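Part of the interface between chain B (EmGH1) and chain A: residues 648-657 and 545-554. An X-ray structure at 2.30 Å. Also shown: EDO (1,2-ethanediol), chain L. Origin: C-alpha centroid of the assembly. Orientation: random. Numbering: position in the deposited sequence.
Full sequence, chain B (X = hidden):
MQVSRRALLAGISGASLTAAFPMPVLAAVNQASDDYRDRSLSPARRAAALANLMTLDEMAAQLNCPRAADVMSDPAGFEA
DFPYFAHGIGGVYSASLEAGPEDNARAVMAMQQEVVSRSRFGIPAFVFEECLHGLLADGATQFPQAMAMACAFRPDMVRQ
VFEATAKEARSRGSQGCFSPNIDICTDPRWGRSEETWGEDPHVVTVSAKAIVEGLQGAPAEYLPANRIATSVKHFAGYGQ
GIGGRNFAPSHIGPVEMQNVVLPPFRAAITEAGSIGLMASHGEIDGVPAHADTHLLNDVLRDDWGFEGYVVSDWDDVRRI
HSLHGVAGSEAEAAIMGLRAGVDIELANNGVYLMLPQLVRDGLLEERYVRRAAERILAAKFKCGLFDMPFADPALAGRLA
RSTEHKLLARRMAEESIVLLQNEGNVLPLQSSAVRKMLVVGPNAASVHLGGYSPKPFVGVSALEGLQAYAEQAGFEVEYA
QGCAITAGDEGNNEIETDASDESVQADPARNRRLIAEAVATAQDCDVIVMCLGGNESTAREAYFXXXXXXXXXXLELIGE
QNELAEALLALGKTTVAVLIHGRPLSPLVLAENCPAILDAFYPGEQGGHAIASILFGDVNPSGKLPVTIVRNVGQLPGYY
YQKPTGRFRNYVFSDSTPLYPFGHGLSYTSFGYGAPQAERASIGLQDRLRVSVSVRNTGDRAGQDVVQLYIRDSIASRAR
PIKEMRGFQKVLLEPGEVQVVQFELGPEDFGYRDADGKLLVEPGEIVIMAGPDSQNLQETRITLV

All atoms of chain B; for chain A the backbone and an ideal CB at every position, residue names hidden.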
ATOM      1  N   PHE B 648      12.598  -6.940  -4.025  1.00 22.12           N
ATOM      2  CA  PHE B 648      13.419  -7.698  -4.970  1.00 19.48           C
ATOM      3  C   PHE B 648      13.873  -6.827  -6.141  1.00 20.35           C
ATOM      4  O   PHE B 648      15.036  -6.887  -6.545  1.00 21.55           O
ATOM      5  CB  PHE B 648      12.622  -8.910  -5.455  1.00 18.81           C
ATOM      6  CG  PHE B 648      13.291  -9.702  -6.539  1.00 19.43           C
ATOM      7  CD1 PHE B 648      14.576 -10.198  -6.371  1.00 19.63           C
ATOM      8  CD2 PHE B 648      12.603  -9.994  -7.716  1.00 19.75           C
ATOM      9  CE1 PHE B 648      15.186 -10.955  -7.385  1.00 25.39           C
ATOM     10  CE2 PHE B 648      13.192 -10.763  -8.726  1.00 19.61           C
ATOM     11  CZ  PHE B 648      14.496 -11.241  -8.558  1.00 19.77           C
ATOM     12  N   ARG B 649      12.970  -6.010  -6.690  1.00 18.40           N
ATOM     13  CA  ARG B 649      13.267  -5.098  -7.788  1.00 20.30           C
ATOM     14  C   ARG B 649      13.344  -3.652  -7.292  1.00 24.94           C
ATOM     15  O   ARG B 649      12.615  -3.252  -6.375  1.00 17.45           O
ATOM     16  CB  ARG B 649      12.209  -5.223  -8.888  1.00 18.80           C
ATOM     17  CG  ARG B 649      12.046  -6.662  -9.459  1.00 23.84           C
ATOM     18  CD  ARG B 649      13.263  -7.122 -10.290  1.00 20.26           C
ATOM     19  NE  ARG B 649      14.442  -7.391  -9.465  1.00 20.04           N
ATOM     20  CZ  ARG B 649      15.625  -7.743  -9.952  1.00 27.02           C
ATOM     21  NH1 ARG B 649      16.639  -7.952  -9.125  1.00 18.39           N
ATOM     22  NH2 ARG B 649      15.792  -7.891 -11.271  1.00 23.45           N
ATOM     23  N   ASN B 650      14.229  -2.877  -7.907  1.00 20.92           N
ATOM     24  CA  ASN B 650      14.521  -1.502  -7.523  1.00 21.13           C
ATOM     25  C   ASN B 650      13.893  -0.516  -8.512  1.00 19.51           C
ATOM     26  O   ASN B 650      13.467  -0.885  -9.613  1.00 18.44           O
ATOM     27  CB  ASN B 650      16.037  -1.299  -7.436  1.00 20.49           C
ATOM     28  CG  ASN B 650      16.686  -2.172  -6.370  1.00 23.78           C
ATOM     29  OD1 ASN B 650      16.276  -2.148  -5.222  1.00 25.21           O
ATOM     30  ND2 ASN B 650      17.718  -2.926  -6.746  1.00 26.12           N
ATOM     31  N   TYR B 651      13.829   0.751  -8.111  1.00 17.41           N
ATOM     32  CA  TYR B 651      13.163   1.744  -8.948  1.00 19.37           C
ATOM     33  C   TYR B 651      14.107   2.277 -10.023  1.00 20.40           C
ATOM     34  O   TYR B 651      15.317   2.398  -9.819  1.00 20.24           O
ATOM     35  CB  TYR B 651      12.620   2.891  -8.108  1.00 16.88           C
ATOM     36  CG  TYR B 651      11.559   2.465  -7.117  1.00 14.24           C
ATOM     37  CD1 TYR B 651      10.234   2.306  -7.509  1.00 15.49           C
ATOM     38  CD2 TYR B 651      11.889   2.231  -5.785  1.00 15.71           C
ATOM     39  CE1 TYR B 651       9.259   1.920  -6.597  1.00 14.86           C
ATOM     40  CE2 TYR B 651      10.939   1.852  -4.867  1.00 18.01           C
ATOM     41  CZ  TYR B 651       9.623   1.692  -5.276  1.00 18.80           C
ATOM     42  OH  TYR B 651       8.691   1.320  -4.347  1.00 13.63           O
ATOM     43  N   VAL B 652      13.535   2.600 -11.183  1.00 18.20           N
ATOM     44  CA  VAL B 652      14.358   2.959 -12.331  1.00 26.33           C
ATOM     45  C   VAL B 652      14.991   4.324 -12.087  1.00 22.77           C
ATOM     46  O   VAL B 652      14.329   5.257 -11.613  1.00 20.46           O
ATOM     47  CB  VAL B 652      13.523   2.913 -13.624  1.00 23.63           C
ATOM     48  CG1 VAL B 652      12.305   3.741 -13.485  1.00 28.33           C
ATOM     49  CG2 VAL B 652      14.325   3.393 -14.818  1.00 33.42           C
ATOM     50  N   PHE B 653      16.304   4.419 -12.341  1.00 22.00           N
ATOM     51  CA  PHE B 653      17.071   5.666 -12.229  1.00 19.82           C
ATOM     52  C   PHE B 653      17.011   6.265 -10.819  1.00 23.57           C
ATOM     53  O   PHE B 653      17.020   7.484 -10.642  1.00 19.52           O
ATOM     54  CB  PHE B 653      16.606   6.693 -13.275  1.00 21.80           C
ATOM     55  CG  PHE B 653      16.707   6.197 -14.708  1.00 25.33           C
ATOM     56  CD1 PHE B 653      17.704   5.315 -15.081  1.00 23.72           C
ATOM     57  CD2 PHE B 653      15.809   6.623 -15.673  1.00 24.87           C
ATOM     58  CE1 PHE B 653      17.802   4.847 -16.388  1.00 33.54           C
ATOM     59  CE2 PHE B 653      15.900   6.170 -16.980  1.00 32.93           C
ATOM     60  CZ  PHE B 653      16.898   5.279 -17.336  1.00 28.47           C
ATOM     61  N   SER B 654      16.945   5.434  -9.786  1.00 24.09           N
ATOM     62  CA  SER B 654      16.734   5.975  -8.452  1.00 21.42           C
ATOM     63  C   SER B 654      17.361   5.051  -7.422  1.00 24.83           C
ATOM     64  O   SER B 654      17.028   3.861  -7.372  1.00 23.02           O
ATOM     65  CB  SER B 654      15.242   6.162  -8.183  1.00 20.04           C
ATOM     66  OG  SER B 654      15.028   6.714  -6.893  1.00 23.89           O
ATOM     67  N   ASP B 655      18.269   5.597  -6.611  1.00 19.07           N
ATOM     68  CA  ASP B 655      18.791   4.854  -5.470  1.00 19.51           C
ATOM     69  C   ASP B 655      17.625   4.346  -4.624  1.00 25.20           C
ATOM     70  O   ASP B 655      16.832   5.139  -4.107  1.00 19.20           O
ATOM     71  CB  ASP B 655      19.720   5.753  -4.646  1.00 19.36           C
ATOM     72  CG  ASP B 655      20.481   4.991  -3.574  1.00 24.66           C
ATOM     73  OD1 ASP B 655      20.180   3.795  -3.332  1.00 27.96           O
ATOM     74  OD2 ASP B 655      21.399   5.593  -2.973  1.00 25.96           O
ATOM     75  N   SER B 656      17.496   3.021  -4.521  1.00 21.83           N
ATOM     76  CA  SER B 656      16.366   2.412  -3.843  1.00 19.13           C
ATOM     77  C   SER B 656      16.725   1.861  -2.477  1.00 18.31           C
ATOM     78  O   SER B 656      15.849   1.316  -1.801  1.00 19.81           O
ATOM     79  CB  SER B 656      15.753   1.292  -4.700  1.00 17.39           C
ATOM     80  OG  SER B 656      15.488   1.736  -6.015  1.00 20.60           O
ATOM     81  N   THR B 657      17.988   1.965  -2.069  1.00 16.40           N
ATOM     82  CA  THR B 657      18.384   1.619  -0.717  1.00 19.05           C
ATOM     83  C   THR B 657      17.717   2.565   0.280  1.00 19.49           C
ATOM     84  O   THR B 657      17.281   3.659  -0.083  1.00 13.15           O
ATOM     85  CB  THR B 657      19.903   1.708  -0.563  1.00 26.08           C
ATOM     86  OG1 THR B 657      20.310   3.073  -0.714  1.00 22.80           O
ATOM     87  CG2 THR B 657      20.616   0.834  -1.596  1.00 20.87           C
TER
ATOM     88  N   UNK A 545      16.245 -11.353 -13.884  1.00 24.53           N
ATOM     89  CA  UNK A 545      17.702 -11.439 -13.871  1.00 33.89           C
ATOM     90  C   UNK A 545      18.341 -10.107 -13.502  1.00 24.32           C
ATOM     91  O   UNK A 545      17.784  -9.036 -13.751  1.00 25.51           O
ATOM     92  CB  UNK A 545      18.216 -11.903 -15.235  1.00 33.89           C
ATOM     93  N   UNK A 546      19.534 -10.197 -12.914  1.00 23.71           N
ATOM     94  CA  UNK A 546      20.357  -9.031 -12.644  1.00 24.06           C
ATOM     95  C   UNK A 546      19.640  -8.014 -11.782  1.00 29.84           C
ATOM     96  O   UNK A 546      18.961  -8.357 -10.808  1.00 32.24           O
ATOM     97  CB  UNK A 546      20.795  -8.380 -13.957  1.00 24.06           C
ATOM     98  N   UNK A 547      19.778  -6.743 -12.160  1.00 30.84           N
ATOM     99  CA  UNK A 547      19.139  -5.624 -11.472  1.00 28.14           C
ATOM    100  C   UNK A 547      18.240  -4.875 -12.450  1.00 28.33           C
ATOM    101  O   UNK A 547      18.315  -3.649 -12.562  1.00 27.43           O
ATOM    102  CB  UNK A 547      20.184  -4.683 -10.869  1.00 28.14           C
ATOM    103  N   UNK A 548      17.410  -5.617 -13.180  1.00 28.62           N
ATOM    104  CA  UNK A 548      16.507  -5.028 -14.157  1.00 26.81           C
ATOM    105  C   UNK A 548      15.480  -4.135 -13.457  1.00 24.98           C
ATOM    106  O   UNK A 548      14.915  -4.508 -12.429  1.00 29.64           O
ATOM    107  CB  UNK A 548      15.806  -6.121 -14.967  1.00 26.81           C
ATOM    108  N   UNK A 549      15.239  -2.942 -14.009  1.00 20.12           N
ATOM    109  CA  UNK A 549      14.396  -1.946 -13.352  1.00 22.13           C
ATOM    110  C   UNK A 549      13.378  -1.366 -14.318  1.00 20.94           C
ATOM    111  O   UNK A 549      13.668  -1.185 -15.504  1.00 25.66           O
ATOM    112  CB  UNK A 549      15.253  -0.825 -12.760  1.00 22.13           C
ATOM    113  N   UNK A 550      12.194  -1.056 -13.798  1.00 19.99           N
ATOM    114  CA  UNK A 550      11.104  -0.599 -14.634  1.00 19.52           C
ATOM    115  C   UNK A 550      10.011   0.132 -13.891  1.00 18.71           C
ATOM    116  O   UNK A 550       9.159   0.775 -14.504  1.00 19.34           O
ATOM    117  CB  UNK A 550      10.494  -1.793 -15.371  1.00 19.52           C
ATOM    118  N   UNK A 551      10.019   0.033 -12.570  1.00 18.20           N
ATOM    119  CA  UNK A 551       9.049   0.712 -11.728  1.00 20.30           C
ATOM    120  C   UNK A 551       9.628   2.055 -11.283  1.00 19.04           C
ATOM    121  O   UNK A 551      10.843   2.205 -11.167  1.00 19.99           O
ATOM    122  CB  UNK A 551       8.674  -0.150 -10.521  1.00 20.30           C
ATOM    123  N   UNK A 552       8.753   3.042 -11.054  1.00 16.24           N
ATOM    124  CA  UNK A 552       9.181   4.391 -10.678  1.00 24.22           C
ATOM    125  C   UNK A 552       8.661   4.765  -9.293  1.00 20.27           C
ATOM    126  O   UNK A 552       7.561   4.373  -8.891  1.00 16.66           O
ATOM    127  CB  UNK A 552       8.700   5.411 -11.712  1.00 24.22           C
ATOM    128  N   UNK A 553       9.455   5.549  -8.566  1.00 15.34           N
ATOM    129  CA  UNK A 553       9.039   6.090  -7.276  1.00 18.06           C
ATOM    130  C   UNK A 553       8.575   7.536  -7.394  1.00 16.28           C
ATOM    131  O   UNK A 553       8.664   8.303  -6.434  1.00 22.42           O
ATOM    132  CB  UNK A 553      10.186   5.992  -6.268  1.00 18.06           C
ATOM    133  N   UNK A 554       8.099   7.919  -8.573  1.00 17.54           N
ATOM    134  CA  UNK A 554       7.718   9.284  -8.889  1.00 18.25           C
ATOM    135  C   UNK A 554       6.852   9.216 -10.137  1.00 18.34           C
ATOM    136  O   UNK A 554       7.131   8.424 -11.034  1.00 20.48           O
ATOM    137  CB  UNK A 554       8.937  10.186  -9.091  1.00 18.25           C
TER
HETATM  138  C1  EDO L 810      15.033   9.718  -7.061  1.00 38.81           C
HETATM  139  O1  EDO L 810      16.337   9.883  -7.646  1.00 49.07           O
HETATM  140  C2  EDO L 810      13.998  10.430  -7.933  1.00 58.52           C
HETATM  141  O2  EDO L 810      12.722   9.784  -7.838  1.00 33.34           O

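At position 545 CA-to-CB points away from chain B, with none of its atoms within 5.5 Å of the ideal CB, so almost any side chain would do; it is Ala A545, which contributes its backbone, O accepting a weak hydrogen bond from Arg B649 NH2 (3.4 Å). Position 546 also points away, and its phi/psi of 58/-137° favours glycine. Gly A546 is found there, and its O receives NH1 (2.9 Å) and NH2 (3.2 Å) of Arg B649 at the edge of the guanidinium.

At 547 the CB lies sideways, 5.1 Å from both Asn B650 ND2 and Arg B649 NH1. Two donors invite an acceptor on a short chain: Asp, Asn or perhaps Glu. The residue is Asp A547; its OD1 accepts from Asn B650 ND2 (2.9 Å) and from a water that also binds Asn B650 N. Arg B649 contributes charge alone, since OD1 lies well out of its guanidinium plane. Position 548, sideways and near Arg B649 NH2, would suit a small or polar residue; Ser A548 sits there, its CB 4.1 Å from that NH2.

Position 549 points toward chain B, its CB 3.6 Å from Asn B650 O. Beyond lie the carbonyls of Tyr B651 and Ser B654, both acceptors, so a long donor such as Lys or Arg, or possibly Gln, would fit. It is Arg A549: NH2 donates to Tyr B651 O (2.8 Å) and weakly to Ser B654 O (3.0 Å), while one guanidinium face covers Asn B650 CB. NH1 forms a salt bridge to Asp A547 OD2 (2.8 Å).

At 550 CA-to-CB points away, with nothing of this stretch within 5.5 Å; the phi/psi of -161/-14° is uncommon for residues with a CB and easier for glycine. The residue is Gly A550. At 551 CA-to-CB points sideways, the ideal CB 4.2 Å from Tyr B651 CD1, and the backbone O of 551 accepts a hydrogen bond from Val B652 N (2.7 Å). A medium polar or aliphatic residue could sit here; with Asp A551, a water accepts from its N (2.9 Å), donates to Asn B650 O (2.7 Å) and donates weakly to its OD2.

At 552 the CB points away, yet Val B652 CG1 is 4.4 Å from it, so an aliphatic stem is plausible. Arg A552 packs its CG 3.4 Å from that CG1.

Position 553 points toward chain B, above the Tyr B651 ring and near Ser B654 OG; Asp, Asn, Ser or Thr could serve. Asp A553 lays CB over the ring face, 3.9 Å from the centroid, and its OD2 accepts from Ser B654 OG (2.7 Å). Ethanediol O2 donates to its OD1 (2.9 Å). Position 554 is out of reach; Asp A554 pairs with Arg A552.

Chain A 545-554: AGDSRGDRDD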
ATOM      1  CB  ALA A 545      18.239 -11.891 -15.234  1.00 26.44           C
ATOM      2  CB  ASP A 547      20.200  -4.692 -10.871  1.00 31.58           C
ATOM      3  CG  ASP A 547      19.606  -3.613  -9.962  1.00 32.66           C
ATOM      4  OD1 ASP A 547      18.537  -3.834  -9.352  1.00 34.83           O
ATOM      5  OD2 ASP A 547      20.217  -2.532  -9.869  1.00 25.92           O
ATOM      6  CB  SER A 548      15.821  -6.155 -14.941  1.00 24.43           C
ATOM      7  OG  SER A 548      14.812  -5.664 -15.810  1.00 36.08           O
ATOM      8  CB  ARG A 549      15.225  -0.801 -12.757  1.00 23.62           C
ATOM      9  CG  ARG A 549      16.218  -1.248 -11.708  1.00 20.70           C
ATOM     10  CD  ARG A 549      16.818  -0.082 -11.034  1.00 14.91           C
ATOM     11  NE  ARG A 549      17.954  -0.469 -10.223  1.00 25.73           N
ATOM     12  CZ  ARG A 549      18.385   0.233  -9.180  1.00 26.41           C
ATOM     13  NH1 ARG A 549      19.436  -0.178  -8.483  1.00 18.37           N
ATOM     14  NH2 ARG A 549      17.757   1.350  -8.835  1.00 20.72           N
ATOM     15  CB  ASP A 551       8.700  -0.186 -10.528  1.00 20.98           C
ATOM     16  CG  ASP A 551       8.470  -1.676 -10.942  1.00 23.50           C
ATOM     17  OD1 ASP A 551       7.650  -1.936 -11.853  1.00 19.31           O
ATOM     18  OD2 ASP A 551       9.107  -2.588 -10.365  1.00 18.30           O
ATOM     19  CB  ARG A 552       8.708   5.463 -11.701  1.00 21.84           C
ATOM     20  CG  ARG A 552       9.440   5.439 -13.034  1.00 20.42           C
ATOM     21  CD  ARG A 552       9.112   6.643 -13.941  1.00 17.65           C
ATOM     22  NE  ARG A 552       9.402   7.926 -13.300  1.00 19.62           N
ATOM     23  CZ  ARG A 552       8.762   9.064 -13.578  1.00 21.42           C
ATOM     24  NH1 ARG A 552       7.803   9.093 -14.502  1.00 15.17           N
ATOM     25  NH2 ARG A 552       9.081  10.176 -12.926  1.00 18.22           N
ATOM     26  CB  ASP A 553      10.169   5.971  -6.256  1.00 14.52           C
ATOM     27  CG  ASP A 553      11.444   6.625  -6.739  1.00 21.75           C
ATOM     28  OD1 ASP A 553      11.406   7.208  -7.846  1.00 19.73           O
ATOM     29  OD2 ASP A 553      12.472   6.559  -6.024  1.00 19.39           O
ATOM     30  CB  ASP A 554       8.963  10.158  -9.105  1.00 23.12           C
ATOM     31  CG  ASP A 554       8.633  11.590  -9.508  1.00 27.32           C
ATOM     32  OD1 ASP A 554       7.545  12.092  -9.166  1.00 31.02           O
ATOM     33  OD2 ASP A 554       9.489  12.229 -10.158  1.00 40.82           O
TER
HETATM   34  O   HOH W   1      15.772  -4.380  -9.725  1.00 18.64           O
HETATM   35  O   HOH W   2      19.450   1.066  -5.764  1.00 27.00           O
HETATM   36  O   HOH W   3      11.532  -1.974 -11.104  1.00 19.55           O
HETATM   37  O   HOH W   4      12.103   5.947 -10.247  1.00 19.68           O
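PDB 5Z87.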